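Local coordinates for protein putative sesquiterpene cyclase (Kitasatospora setae, PDB 4MC3) that catalyses the 1,11-cyclisation of farnesyl diphosphate to (2Z,6E)-hedycaryol, releasing diphosphate, with magnesium as cofactor, at residues A125-T130 against D140-H145; W183-D188 against A300-G305; R26-W31 against G51-G56. All blocks are in the same frame, centred on the assembly; numbering follows the deposited sequence.

Overall arrangement
All three contacts are buried joints in an all-helical class I terpene cyclase, but their depth differs. Interaction 2 lies deepest, its centre about 7 Å from the centre of the chain, and joins helices 181-188 and 286-309 through an indole and an amide. Interaction 1, its centre about 14 Å from that point, packs helix 118-131 on helix 136-160 with purely apolar side chains. Interaction 3, centred about 16 Å from it, joins helices 21-35 and 52-59 by mixing methionine packing with a water bridge to a partly exposed aspartate. Helix 65-84 is touched by residues of all three. Interactions 1 and 2 meet where His145 ND1 lies 2.6 Å from Asp186 OD2; interactions 1 and 3 meet through Leu126 and Trp31.

Interaction 1: A125-T130 against D140-H145; sequences ALWQET and DAFIGH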
ATOM      1  N   ALA A 125      14.441   4.166  13.524  1.00 21.07           N
ATOM      2  CA  ALA A 125      14.428   3.171  14.594  1.00 19.61           C
ATOM      3  C   ALA A 125      13.506   1.989  14.174  1.00 20.22           C
ATOM      4  O   ALA A 125      13.770   0.813  14.420  1.00 21.23           O
ATOM      5  CB  ALA A 125      14.038   3.793  15.954  1.00 23.94           C
ATOM      6  N   LEU A 126      12.365   2.345  13.586  1.00 20.29           N
ATOM      7  CA  LEU A 126      11.372   1.357  13.171  1.00 17.32           C
ATOM      8  C   LEU A 126      12.002   0.477  12.078  1.00 16.32           C
ATOM      9  O   LEU A 126      11.840  -0.742  12.058  1.00 17.89           O
ATOM     10  CB  LEU A 126      10.086   1.991  12.687  1.00 18.66           C
ATOM     11  CG  LEU A 126       8.984   1.002  12.285  1.00 18.71           C
ATOM     12  CD1 LEU A 126       8.584   0.084  13.441  1.00 21.23           C
ATOM     13  CD2 LEU A 126       7.759   1.751  11.786  1.00 19.74           C
ATOM     14  N   TRP A 127      12.727   1.082  11.154  1.00 17.84           N
ATOM     15  CA  TRP A 127      13.442   0.294  10.140  1.00 16.18           C
ATOM     16  C   TRP A 127      14.489  -0.618  10.746  1.00 19.94           C
ATOM     17  O   TRP A 127      14.578  -1.775  10.351  1.00 19.13           O
ATOM     18  CB  TRP A 127      14.003   1.183   9.009  1.00 16.97           C
ATOM     19  CG  TRP A 127      14.780   0.395   7.992  1.00 18.15           C
ATOM     20  CD1 TRP A 127      16.104   0.542   7.695  1.00 22.49           C
ATOM     21  CD2 TRP A 127      14.312  -0.722   7.225  1.00 18.96           C
ATOM     22  NE1 TRP A 127      16.454  -0.405   6.754  1.00 24.64           N
ATOM     23  CE2 TRP A 127      15.389  -1.210   6.496  1.00 21.11           C
ATOM     24  CE3 TRP A 127      13.099  -1.378   7.129  1.00 20.81           C
ATOM     25  CZ2 TRP A 127      15.258  -2.302   5.637  1.00 21.62           C
ATOM     26  CZ3 TRP A 127      12.966  -2.457   6.282  1.00 21.18           C
ATOM     27  CH2 TRP A 127      14.059  -2.925   5.578  1.00 21.11           C
ATOM     28  N   GLN A 128      15.269  -0.125  11.710  1.00 18.85           N
ATOM     29  CA  GLN A 128      16.215  -1.007  12.381  1.00 20.99           C
ATOM     30  C   GLN A 128      15.535  -2.248  12.959  1.00 21.72           C
ATOM     31  O   GLN A 128      16.040  -3.403  12.784  1.00 23.99           O
ATOM     32  CB  GLN A 128      17.024  -0.269  13.472  1.00 23.01           C
ATOM     33  CG  GLN A 128      18.153  -1.135  14.098  1.00 33.03           C
ATOM     34  CD  GLN A 128      17.737  -2.128  15.211  1.00 36.69           C
ATOM     35  OE1 GLN A 128      16.629  -2.070  15.809  1.00 41.69           O
ATOM     36  NE2 GLN A 128      18.642  -3.066  15.499  1.00 41.81           N
ATOM     37  N   GLU A 129      14.423  -2.062  13.639  1.00 21.27           N
ATOM     38  CA  GLU A 129      13.660  -3.166  14.239  1.00 21.05           C
ATOM     39  C   GLU A 129      13.106  -4.126  13.181  1.00 21.63           C
ATOM     40  O   GLU A 129      13.120  -5.338  13.328  1.00 24.23           O
ATOM     41  CB  GLU A 129      12.548  -2.625  15.139  1.00 23.48           C
ATOM     42  CG  GLU A 129      11.553  -3.686  15.643  1.00 31.72           C
ATOM     43  CD  GLU A 129      10.371  -3.155  16.468  1.00 40.41           C
ATOM     44  OE1 GLU A 129      10.196  -1.912  16.647  1.00 43.24           O
ATOM     45  OE2 GLU A 129       9.579  -4.019  16.951  1.00 46.98           O
ATOM     46  N   THR A 130      12.596  -3.567  12.104  1.00 19.87           N
ATOM     47  CA  THR A 130      11.982  -4.343  11.046  1.00 19.61           C
ATOM     48  C   THR A 130      13.020  -5.182  10.278  1.00 20.35           C
ATOM     49  O   THR A 130      12.761  -6.358   9.914  1.00 23.08           O
ATOM     50  CB  THR A 130      11.198  -3.371  10.137  1.00 18.35           C
ATOM     51  OG1 THR A 130      10.180  -2.684  10.909  1.00 18.42           O
ATOM     52  CG2 THR A 130      10.489  -4.131   9.028  1.00 21.84           C
ATOM     53  N   ASP A 140      15.689  -5.394   0.797  1.00 19.65           N
ATOM     54  CA  ASP A 140      15.908  -4.584  -0.396  1.00 20.26           C
ATOM     55  C   ASP A 140      14.556  -4.316  -1.125  1.00 19.12           C
ATOM     56  O   ASP A 140      14.329  -3.224  -1.667  1.00 20.42           O
ATOM     57  CB  ASP A 140      16.856  -5.290  -1.349  1.00 22.36           C
ATOM     58  CG  ASP A 140      18.288  -5.241  -0.899  1.00 27.07           C
ATOM     59  OD1 ASP A 140      18.645  -4.466   0.007  1.00 32.29           O
ATOM     60  OD2 ASP A 140      19.091  -5.964  -1.521  1.00 37.79           O
ATOM     61  N   ALA A 141      13.667  -5.320  -1.163  1.00 18.59           N
ATOM     62  CA  ALA A 141      12.355  -5.183  -1.827  1.00 19.74           C
ATOM     63  C   ALA A 141      11.521  -4.163  -1.074  1.00 18.98           C
ATOM     64  O   ALA A 141      10.952  -3.250  -1.670  1.00 17.89           O
ATOM     65  CB  ALA A 141      11.647  -6.503  -1.879  1.00 19.48           C
ATOM     66  N   PHE A 142      11.499  -4.274   0.253  1.00 17.05           N
ATOM     67  CA  PHE A 142      10.725  -3.347   1.096  1.00 16.30           C
ATOM     68  C   PHE A 142      11.259  -1.917   0.930  1.00 17.12           C
ATOM     69  O   PHE A 142      10.453  -0.997   0.698  1.00 17.31           O
ATOM     70  CB  PHE A 142      10.783  -3.746   2.594  1.00 17.00           C
ATOM     71  CG  PHE A 142      10.046  -2.795   3.465  1.00 15.84           C
ATOM     72  CD1 PHE A 142       8.693  -2.988   3.730  1.00 15.11           C
ATOM     73  CD2 PHE A 142      10.654  -1.670   3.993  1.00 19.58           C
ATOM     74  CE1 PHE A 142       7.985  -2.110   4.492  1.00 15.85           C
ATOM     75  CE2 PHE A 142       9.924  -0.722   4.741  1.00 18.07           C
ATOM     76  CZ  PHE A 142       8.589  -0.975   5.040  1.00 16.58           C
ATOM     77  N   ILE A 143      12.573  -1.711   1.023  1.00 18.30           N
ATOM     78  CA  ILE A 143      13.112  -0.388   0.854  1.00 19.06           C
ATOM     79  C   ILE A 143      12.773   0.190  -0.498  1.00 17.98           C
ATOM     80  O   ILE A 143      12.411   1.348  -0.626  1.00 20.34           O
ATOM     81  CB  ILE A 143      14.673  -0.405   1.083  1.00 20.37           C
ATOM     82  CG1 ILE A 143      14.935  -0.656   2.541  1.00 25.63           C
ATOM     83  CG2 ILE A 143      15.327   0.899   0.619  1.00 22.76           C
ATOM     84  CD1 ILE A 143      16.429  -0.794   2.838  1.00 30.47           C
ATOM     85  N   GLY A 144      12.889  -0.598  -1.531  1.00 18.76           N
ATOM     86  CA  GLY A 144      12.574  -0.052  -2.838  1.00 21.79           C
ATOM     87  C   GLY A 144      11.120   0.373  -2.955  1.00 21.65           C
ATOM     88  O   GLY A 144      10.809   1.447  -3.467  1.00 19.36           O
ATOM     89  N   HIS A 145      10.232  -0.459  -2.430  1.00 17.37           N
ATOM     90  CA  HIS A 145       8.803  -0.108  -2.452  1.00 17.11           C
ATOM     91  C   HIS A 145       8.477   1.107  -1.565  1.00 16.80           C
ATOM     92  O   HIS A 145       7.612   1.927  -1.929  1.00 16.09           O
ATOM     93  CB  HIS A 145       8.021  -1.321  -2.035  1.00 16.76           C
ATOM     94  CG  HIS A 145       7.999  -2.428  -3.037  1.00 17.31           C
ATOM     95  ND1 HIS A 145       7.803  -3.741  -2.658  1.00 19.77           N
ATOM     96  CD2 HIS A 145       8.028  -2.426  -4.394  1.00 21.51           C
ATOM     97  CE1 HIS A 145       7.790  -4.507  -3.727  1.00 24.31           C
ATOM     98  NE2 HIS A 145       7.933  -3.733  -4.793  1.00 25.82           N
TER
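Trp127 reaches from helix 118-131 to Phe142 and Ile143 of helix 136-160, forming a helix-helix joint of the all-alpha class I terpene synthase fold. The backbones stand well apart, with CA atoms of Trp127 and Ile143 9.3 Å from each other, so a large aromatic suits the place: the benzo half of the indole spans the gap. Its CG lies anti to the backbone N (chi1 178°), which carries the ring across to the other helix. Trp127 CZ3 then comes within 3.3 Å of Phe142 CD2. The two six-membered rings are nearly parallel, at 7°, yet slid so far that they hardly overlap; their centroids are 5.3 Å apart. Beside them, Ile143 crosses the indole at about a right angle, laying CG1 over the rim of one face while its terminal CD1 sits 3.4 Å from Trp127 CZ2. The longer, ethyl arm (CG1 and CD1) is thus the part used. With an alanine in place of the tryptophan, a gap is likely to open between the helices, and Phe142 CD2 and the Ile143 arm would lose the ring they rest against. Farther along, Phe142 also packs on Trp183 and Leu187 of helix 181-188 and meets Trp74 edge-to-face, which ties the joint to the inner helices; its side chain is about 8 Å from that of Phe149, important for cation stabilisation at C-11. On the first helix, Thr130 OG1, also hydrogen-bonded to Trp74 NE1, donates from above the carbonyl plane to Leu126 O (2.8 Å), an oxygen it shares with Thr130 N.

Interaction 2: W183-D188 against A300-G305; sequences WLWDLD and AANLSG
The Trp185 indole and the Asn302 amide meet nearly perpendicular, their planes 80° apart, and it is the edge of the indole that faces the asparagine. Asn302 CB lies in the plane of the ring at that edge, 4.0 Å from Trp185 CZ2. Asn302 CG is closer still, 3.5 Å from Trp185 NE1, which places the polar rim of the indole beside the amide. With CG of Trp185 anti to its carbonyl carbon (chi1 -71°), the ring extends toward the opposing helix, and the backbones can stay 9.6 Å apart between the CA atoms of Trp185 and Asn302. Tryptophan suits this buried place because it brings bulk together with one N-H, and a short polar amide beside that N-H fits a site where bulk and polarity meet. On the same short helix a second indole, Trp183, has Leu184 CG 3.8 Å above one face, near the rim, and Leu187 CD1 in its plane at an edge. It also meets Phe146 and Phe149 edge-to-face. Helix 181-188 follows a break after helix 168-178, consistent with the kinked helix of class I cyclases, and residues at the break, Ser178, Val179 and Met181, line the nerolidol pocket. Around the joint, Trp185 additionally packs on Tyr295, Asn298 and Val299 of helix 286-309, while Trp183 and Leu184 rest on Thr78 and Ile75 of helix 65-84, and Trp183 touches His145 of helix 136-160.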
ATOM      1  N   TRP A 183       4.601  -1.979  -0.425  1.00 14.90           N
ATOM      2  CA  TRP A 183       5.332  -2.175   0.830  1.00 14.92           C
ATOM      3  C   TRP A 183       4.495  -2.771   1.931  1.00 14.22           C
ATOM      4  O   TRP A 183       4.971  -3.553   2.773  1.00 14.65           O
ATOM      5  CB  TRP A 183       6.068  -0.914   1.301  1.00 16.10           C
ATOM      6  CG  TRP A 183       5.264   0.247   1.669  1.00 14.75           C
ATOM      7  CD1 TRP A 183       5.011   1.312   0.889  1.00 16.43           C
ATOM      8  CD2 TRP A 183       4.637   0.495   2.916  1.00 16.11           C
ATOM      9  NE1 TRP A 183       4.240   2.220   1.568  1.00 16.13           N
ATOM     10  CE2 TRP A 183       3.976   1.724   2.820  1.00 16.39           C
ATOM     11  CE3 TRP A 183       4.535  -0.242   4.130  1.00 15.95           C
ATOM     12  CZ2 TRP A 183       3.261   2.273   3.894  1.00 17.22           C
ATOM     13  CZ3 TRP A 183       3.808   0.339   5.187  1.00 16.04           C
ATOM     14  CH2 TRP A 183       3.181   1.550   5.050  1.00 19.55           C
ATOM     15  N   LEU A 184       3.181  -2.468   1.930  1.00 14.76           N
ATOM     16  CA  LEU A 184       2.291  -3.111   2.877  1.00 15.57           C
ATOM     17  C   LEU A 184       2.297  -4.597   2.745  1.00 13.78           C
ATOM     18  O   LEU A 184       2.374  -5.388   3.699  1.00 15.60           O
ATOM     19  CB  LEU A 184       0.850  -2.532   2.795  1.00 16.17           C
ATOM     20  CG  LEU A 184       0.764  -1.100   3.261  1.00 16.79           C
ATOM     21  CD1 LEU A 184      -0.535  -0.448   2.775  1.00 18.24           C
ATOM     22  CD2 LEU A 184       0.745  -1.027   4.792  1.00 17.29           C
ATOM     23  N   TRP A 185       2.153  -5.075   1.515  1.00 14.78           N
ATOM     24  CA  TRP A 185       2.150  -6.512   1.198  1.00 15.60           C
ATOM     25  C   TRP A 185       3.522  -7.132   1.479  1.00 14.27           C
ATOM     26  O   TRP A 185       3.559  -8.266   1.960  1.00 16.20           O
ATOM     27  CB  TRP A 185       1.726  -6.822  -0.206  1.00 17.92           C
ATOM     28  CG  TRP A 185       0.208  -6.557  -0.406  1.00 17.37           C
ATOM     29  CD1 TRP A 185      -0.781  -6.714   0.501  1.00 22.56           C
ATOM     30  CD2 TRP A 185      -0.425  -6.048  -1.606  1.00 16.21           C
ATOM     31  NE1 TRP A 185      -2.005  -6.382  -0.063  1.00 23.50           N
ATOM     32  CE2 TRP A 185      -1.797  -5.928  -1.344  1.00 18.97           C
ATOM     33  CE3 TRP A 185       0.060  -5.656  -2.844  1.00 17.21           C
ATOM     34  CZ2 TRP A 185      -2.720  -5.452  -2.321  1.00 19.01           C
ATOM     35  CZ3 TRP A 185      -0.852  -5.218  -3.834  1.00 19.48           C
ATOM     36  CH2 TRP A 185      -2.209  -5.112  -3.543  1.00 19.26           C
ATOM     37  N   ASP A 186       4.625  -6.406   1.248  1.00 16.27           N
ATOM     38  CA  ASP A 186       5.904  -6.920   1.699  1.00 14.90           C
ATOM     39  C   ASP A 186       5.862  -7.336   3.180  1.00 14.52           C
ATOM     40  O   ASP A 186       6.447  -8.348   3.594  1.00 16.27           O
ATOM     41  CB  ASP A 186       7.030  -5.895   1.500  1.00 15.59           C
ATOM     42  CG  ASP A 186       7.366  -5.618   0.039  1.00 16.11           C
ATOM     43  OD1 ASP A 186       7.165  -6.469  -0.833  1.00 18.37           O
ATOM     44  OD2 ASP A 186       7.842  -4.466  -0.193  1.00 18.53           O
ATOM     45  N   LEU A 187       5.233  -6.530   4.040  1.00 14.37           N
ATOM     46  CA  LEU A 187       5.137  -6.841   5.444  1.00 14.75           C
ATOM     47  C   LEU A 187       4.322  -8.087   5.740  1.00 16.45           C
ATOM     48  O   LEU A 187       4.529  -8.719   6.807  1.00 16.53           O
ATOM     49  CB  LEU A 187       4.629  -5.627   6.242  1.00 16.04           C
ATOM     50  CG  LEU A 187       5.544  -4.389   6.360  1.00 16.15           C
ATOM     51  CD1 LEU A 187       4.854  -3.140   6.812  1.00 17.54           C
ATOM     52  CD2 LEU A 187       6.740  -4.712   7.303  1.00 17.61           C
ATOM     53  N   ASP A 188       3.417  -8.475   4.844  1.00 16.38           N
ATOM     54  CA  ASP A 188       2.659  -9.702   5.021  1.00 17.05           C
ATOM     55  C   ASP A 188       3.582 -10.938   5.047  1.00 17.02           C
ATOM     56  O   ASP A 188       3.233 -11.962   5.640  1.00 17.86           O
ATOM     57  CB  ASP A 188       1.619  -9.872   3.932  1.00 17.46           C
ATOM     58  CG  ASP A 188       0.576 -10.971   4.238  1.00 18.01           C
ATOM     59  OD1 ASP A 188       0.102 -11.021   5.387  1.00 19.38           O
ATOM     60  OD2 ASP A 188       0.289 -11.794   3.316  1.00 18.89           O
ATOM     61  N   ALA A 300      -5.479 -10.660  -2.898  1.00 21.88           N
ATOM     62  CA  ALA A 300      -6.873 -10.678  -3.334  1.00 22.24           C
ATOM     63  C   ALA A 300      -7.892 -10.215  -2.253  1.00 23.06           C
ATOM     64  O   ALA A 300      -8.775  -9.419  -2.545  1.00 23.19           O
ATOM     65  CB  ALA A 300      -7.228 -12.047  -3.841  1.00 25.87           C
ATOM     66  N   ALA A 301      -7.736 -10.707  -1.022  1.00 21.13           N
ATOM     67  CA  ALA A 301      -8.567 -10.287   0.103  1.00 23.17           C
ATOM     68  C   ALA A 301      -8.578  -8.810   0.214  1.00 21.80           C
ATOM     69  O   ALA A 301      -9.590  -8.241   0.531  1.00 22.95           O
ATOM     70  CB  ALA A 301      -8.062 -10.904   1.415  1.00 24.31           C
ATOM     71  N   ASN A 302      -7.419  -8.164   0.014  1.00 20.08           N
ATOM     72  CA  ASN A 302      -7.353  -6.710   0.176  1.00 19.02           C
ATOM     73  C   ASN A 302      -8.252  -5.945  -0.807  1.00 17.88           C
ATOM     74  O   ASN A 302      -8.675  -4.824  -0.488  1.00 20.85           O
ATOM     75  CB  ASN A 302      -5.897  -6.233   0.027  1.00 18.88           C
ATOM     76  CG  ASN A 302      -5.175  -6.204   1.324  1.00 19.86           C
ATOM     77  OD1 ASN A 302      -4.640  -7.250   1.813  1.00 23.71           O
ATOM     78  ND2 ASN A 302      -5.175  -5.056   1.925  1.00 19.16           N
ATOM     79  N   LEU A 303      -8.522  -6.519  -1.973  1.00 20.62           N
ATOM     80  CA  LEU A 303      -9.491  -5.816  -2.867  1.00 20.24           C
ATOM     81  C   LEU A 303     -10.887  -5.668  -2.198  1.00 22.08           C
ATOM     82  O   LEU A 303     -11.506  -4.611  -2.251  1.00 22.40           O
ATOM     83  CB  LEU A 303      -9.600  -6.508  -4.203  1.00 20.59           C
ATOM     84  CG  LEU A 303      -8.497  -6.196  -5.234  1.00 21.95           C
ATOM     85  CD1 LEU A 303      -7.097  -6.662  -4.860  1.00 23.48           C
ATOM     86  CD2 LEU A 303      -8.905  -6.760  -6.598  1.00 25.54           C
ATOM     87  N   SER A 304     -11.326  -6.693  -1.475  1.00 21.99           N
ATOM     88  CA  SER A 304     -12.583  -6.619  -0.702  1.00 24.04           C
ATOM     89  C   SER A 304     -12.432  -5.772   0.526  1.00 22.52           C
ATOM     90  O   SER A 304     -13.258  -4.904   0.778  1.00 25.58           O
ATOM     91  CB  SER A 304     -13.042  -8.020  -0.292  1.00 24.79           C
ATOM     92  OG  SER A 304     -13.505  -8.698  -1.441  1.00 29.84           O
ATOM     93  N   GLY A 305     -11.330  -5.957   1.293  1.00 22.21           N
ATOM     94  CA  GLY A 305     -11.194  -5.202   2.534  1.00 24.10           C
ATOM     95  C   GLY A 305     -11.083  -3.734   2.293  1.00 23.48           C
ATOM     96  O   GLY A 305     -11.646  -2.933   3.047  1.00 26.36           O
TER

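Interaction 3: R26-W31 against G51-G56; sequences RAMWEW and GADLSG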
ATOM      1  N   ARG A  26      -3.831  -1.324  20.811  1.00 27.69           N
ATOM      2  CA  ARG A  26      -3.220  -0.815  22.067  1.00 34.49           C
ATOM      3  C   ARG A  26      -1.689  -0.760  21.942  1.00 32.52           C
ATOM      4  O   ARG A  26      -1.073   0.194  22.421  1.00 38.95           O
ATOM      5  CB  ARG A  26      -3.634  -1.677  23.270  1.00 40.88           C
ATOM      6  CG  ARG A  26      -4.985  -1.317  23.867  1.00 55.00           C
ATOM      7  CD  ARG A  26      -5.188  -1.998  25.222  1.00 62.29           C
ATOM      8  NE  ARG A  26      -5.073  -3.458  25.142  1.00 58.98           N
ATOM      9  CZ  ARG A  26      -6.066  -4.292  24.792  1.00 71.18           C
ATOM     10  NH1 ARG A  26      -7.275  -3.823  24.470  1.00 79.54           N
ATOM     11  NH2 ARG A  26      -5.849  -5.614  24.749  1.00 59.15           N
ATOM     12  N   ALA A  27      -1.067  -1.764  21.295  1.00 28.98           N
ATOM     13  CA  ALA A  27       0.384  -1.742  21.125  1.00 29.81           C
ATOM     14  C   ALA A  27       0.774  -0.583  20.179  1.00 28.85           C
ATOM     15  O   ALA A  27       1.779   0.070  20.370  1.00 27.41           O
ATOM     16  CB  ALA A  27       0.893  -3.048  20.598  1.00 28.54           C
ATOM     17  N   MET A  28      -0.012  -0.365  19.130  1.00 23.91           N
ATOM     18  CA  MET A  28       0.243   0.755  18.215  1.00 23.54           C
ATOM     19  C   MET A  28       0.252   2.090  18.938  1.00 26.00           C
ATOM     20  O   MET A  28       1.186   2.889  18.816  1.00 26.92           O
ATOM     21  CB  MET A  28      -0.802   0.781  17.132  1.00 23.93           C
ATOM     22  CG  MET A  28      -0.620   1.872  16.098  1.00 24.11           C
ATOM     23  SD  MET A  28      -2.030   2.183  15.010  1.00 24.13           S
ATOM     24  CE  MET A  28      -3.227   2.879  16.200  1.00 28.66           C
ATOM     25  N   TRP A  29      -0.796   2.330  19.712  1.00 27.22           N
ATOM     26  CA  TRP A  29      -0.932   3.581  20.454  1.00 31.79           C
ATOM     27  C   TRP A  29       0.160   3.787  21.479  1.00 31.00           C
ATOM     28  O   TRP A  29       0.628   4.900  21.696  1.00 35.60           O
ATOM     29  CB  TRP A  29      -2.309   3.647  21.119  1.00 31.01           C
ATOM     30  CG  TRP A  29      -3.242   4.241  20.253  1.00 33.19           C
ATOM     31  CD1 TRP A  29      -4.235   3.626  19.575  1.00 33.10           C
ATOM     32  CD2 TRP A  29      -3.222   5.590  19.815  1.00 33.45           C
ATOM     33  NE1 TRP A  29      -4.863   4.514  18.771  1.00 35.62           N
ATOM     34  CE2 TRP A  29      -4.263   5.739  18.903  1.00 36.53           C
ATOM     35  CE3 TRP A  29      -2.421   6.718  20.144  1.00 36.10           C
ATOM     36  CZ2 TRP A  29      -4.575   6.968  18.319  1.00 38.82           C
ATOM     37  CZ3 TRP A  29      -2.717   7.924  19.562  1.00 36.76           C
ATOM     38  CH2 TRP A  29      -3.787   8.044  18.654  1.00 41.51           C
ATOM     39  N   GLU A  30       0.542   2.729  22.149  1.00 28.25           N
ATOM     40  CA  GLU A  30       1.693   2.762  23.025  1.00 35.89           C
ATOM     41  C   GLU A  30       2.979   3.199  22.308  1.00 34.40           C
ATOM     42  O   GLU A  30       3.771   4.012  22.813  1.00 32.31           O
ATOM     43  CB  GLU A  30       1.794   1.385  23.589  1.00 41.05           C
ATOM     44  CG  GLU A  30       3.037   1.055  24.309  1.00 46.34           C
ATOM     45  CD  GLU A  30       2.726   0.468  25.649  1.00 45.05           C
ATOM     46  OE1 GLU A  30       1.742  -0.317  25.869  1.00 48.31           O
ATOM     47  OE2 GLU A  30       3.506   0.863  26.481  1.00 27.73           O
ATOM     48  N   TRP A  31       3.168   2.691  21.096  1.00 28.92           N
ATOM     49  CA  TRP A  31       4.365   3.055  20.314  1.00 28.67           C
ATOM     50  C   TRP A  31       4.267   4.528  19.873  1.00 28.32           C
ATOM     51  O   TRP A  31       5.269   5.295  19.883  1.00 28.39           O
ATOM     52  CB  TRP A  31       4.508   2.092  19.139  1.00 26.58           C
ATOM     53  CG  TRP A  31       5.691   2.348  18.274  1.00 23.36           C
ATOM     54  CD1 TRP A  31       6.956   1.895  18.476  1.00 24.71           C
ATOM     55  CD2 TRP A  31       5.708   3.055  17.048  1.00 21.98           C
ATOM     56  NE1 TRP A  31       7.784   2.315  17.476  1.00 23.46           N
ATOM     57  CE2 TRP A  31       7.033   3.022  16.572  1.00 21.65           C
ATOM     58  CE3 TRP A  31       4.735   3.709  16.282  1.00 23.45           C
ATOM     59  CZ2 TRP A  31       7.394   3.631  15.384  1.00 23.70           C
ATOM     60  CZ3 TRP A  31       5.101   4.286  15.113  1.00 25.67           C
ATOM     61  CH2 TRP A  31       6.399   4.259  14.679  1.00 24.71           C
ATOM     62  N   GLY A  51      -8.245   5.877  11.581  1.00 43.58           N
ATOM     63  CA  GLY A  51      -8.491   4.414  11.605  1.00 48.00           C
ATOM     64  C   GLY A  51      -7.300   3.567  11.148  1.00 43.87           C
ATOM     65  O   GLY A  51      -7.468   2.566  10.439  1.00 40.38           O
ATOM     66  N   ALA A  52      -6.103   3.942  11.584  1.00 42.53           N
ATOM     67  CA  ALA A  52      -4.881   3.204  11.204  1.00 36.21           C
ATOM     68  C   ALA A  52      -4.917   1.741  11.625  1.00 38.55           C
ATOM     69  O   ALA A  52      -4.373   0.859  10.950  1.00 31.21           O
ATOM     70  CB  ALA A  52      -3.647   3.879  11.804  1.00 39.54           C
ATOM     71  N   ASP A  53      -5.509   1.501  12.780  1.00 30.47           N
ATOM     72  CA  ASP A  53      -5.553   0.192  13.336  1.00 28.91           C
ATOM     73  C   ASP A  53      -6.511  -0.655  12.475  1.00 30.01           C
ATOM     74  O   ASP A  53      -6.170  -1.755  12.080  1.00 29.48           O
ATOM     75  CB  ASP A  53      -5.917   0.202  14.820  1.00 33.44           C
ATOM     76  CG  ASP A  53      -7.021   1.206  15.178  1.00 34.61           C
ATOM     77  OD1 ASP A  53      -7.648   1.818  14.304  1.00 37.96           O
ATOM     78  OD2 ASP A  53      -7.241   1.362  16.387  1.00 36.63           O
ATOM     79  N   LEU A  54      -7.708  -0.133  12.189  1.00 32.66           N
ATOM     80  CA  LEU A  54      -8.673  -0.859  11.389  1.00 34.25           C
ATOM     81  C   LEU A  54      -8.121  -1.120   9.994  1.00 28.35           C
ATOM     82  O   LEU A  54      -8.284  -2.208   9.433  1.00 26.87           O
ATOM     83  CB  LEU A  54     -10.031  -0.108  11.342  1.00 35.77           C
ATOM     84  CG  LEU A  54     -11.166  -0.822  10.609  1.00 40.59           C
ATOM     85  CD1 LEU A  54     -11.496  -2.124  11.320  1.00 48.00           C
ATOM     86  CD2 LEU A  54     -12.396   0.090  10.551  1.00 40.61           C
ATOM     87  N   SER A  55      -7.434  -0.111   9.440  1.00 29.97           N
ATOM     88  CA  SER A  55      -6.831  -0.246   8.151  1.00 30.67           C
ATOM     89  C   SER A  55      -5.889  -1.451   8.117  1.00 24.94           C
ATOM     90  O   SER A  55      -5.990  -2.307   7.198  1.00 25.07           O
ATOM     91  CB  SER A  55      -6.042   1.023   7.818  1.00 33.06           C
ATOM     92  OG  SER A  55      -5.243   0.817   6.701  1.00 40.76           O
ATOM     93  N   GLY A  56      -5.018  -1.559   9.107  1.00 24.66           N
ATOM     94  CA  GLY A  56      -4.090  -2.687   9.190  1.00 22.95           C
ATOM     95  C   GLY A  56      -4.773  -4.016   9.335  1.00 21.63           C
ATOM     96  O   GLY A  56      -4.298  -5.053   8.815  1.00 20.18           O
TER
HETATM   97  O   HOH W   1      -7.194   4.009  16.726  1.00 42.80           O
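Met28 supplies the apolar part of this contact, resting its thioether end on the first turn of helix 52-59. Its SD is 4.0 Å from Ala52 CB, and its CE is equally far, 4.0 Å, from Asp53 CB. The chain runs extended from the backbone and then bends at the sulfur (chi3 68°), turning the methyl alongside Asp53. A flexible, unbranched residue fits this, and the small Ala52 lets the thioether come close to the helix. The polar part centres on the Asp53 carboxylate. Trp29 NE1 donates to a water that lies in the indole plane, 3.1 Å away, and the water in turn donates to Asp53 OD2 at 2.7 Å. OD2 is also hydrogen-bonded to Ser25 OG, one turn earlier on helix 21-35. The other oxygen, Asp53 OD1, accepts from Leu54 N over 2.9 Å; the N-H comes from the anti side, tilted 32° out of the carboxylate plane, and this bent bond helps to hold the carboxylate over its own first turn. Just before the contact, Gly51 at the N-cap position has a positive phi of 64°, easiest for glycine, which turns the chain from helix 41-50 into helix 52-59, where Ser55 touches bound nerolidol. These partners of Asp53 are neutral, so its charge, probably negative, would be spread over hydrogen bonds, and the water links Trp29 NE1 to Asp53 OD2 although the two side chains do not meet directly.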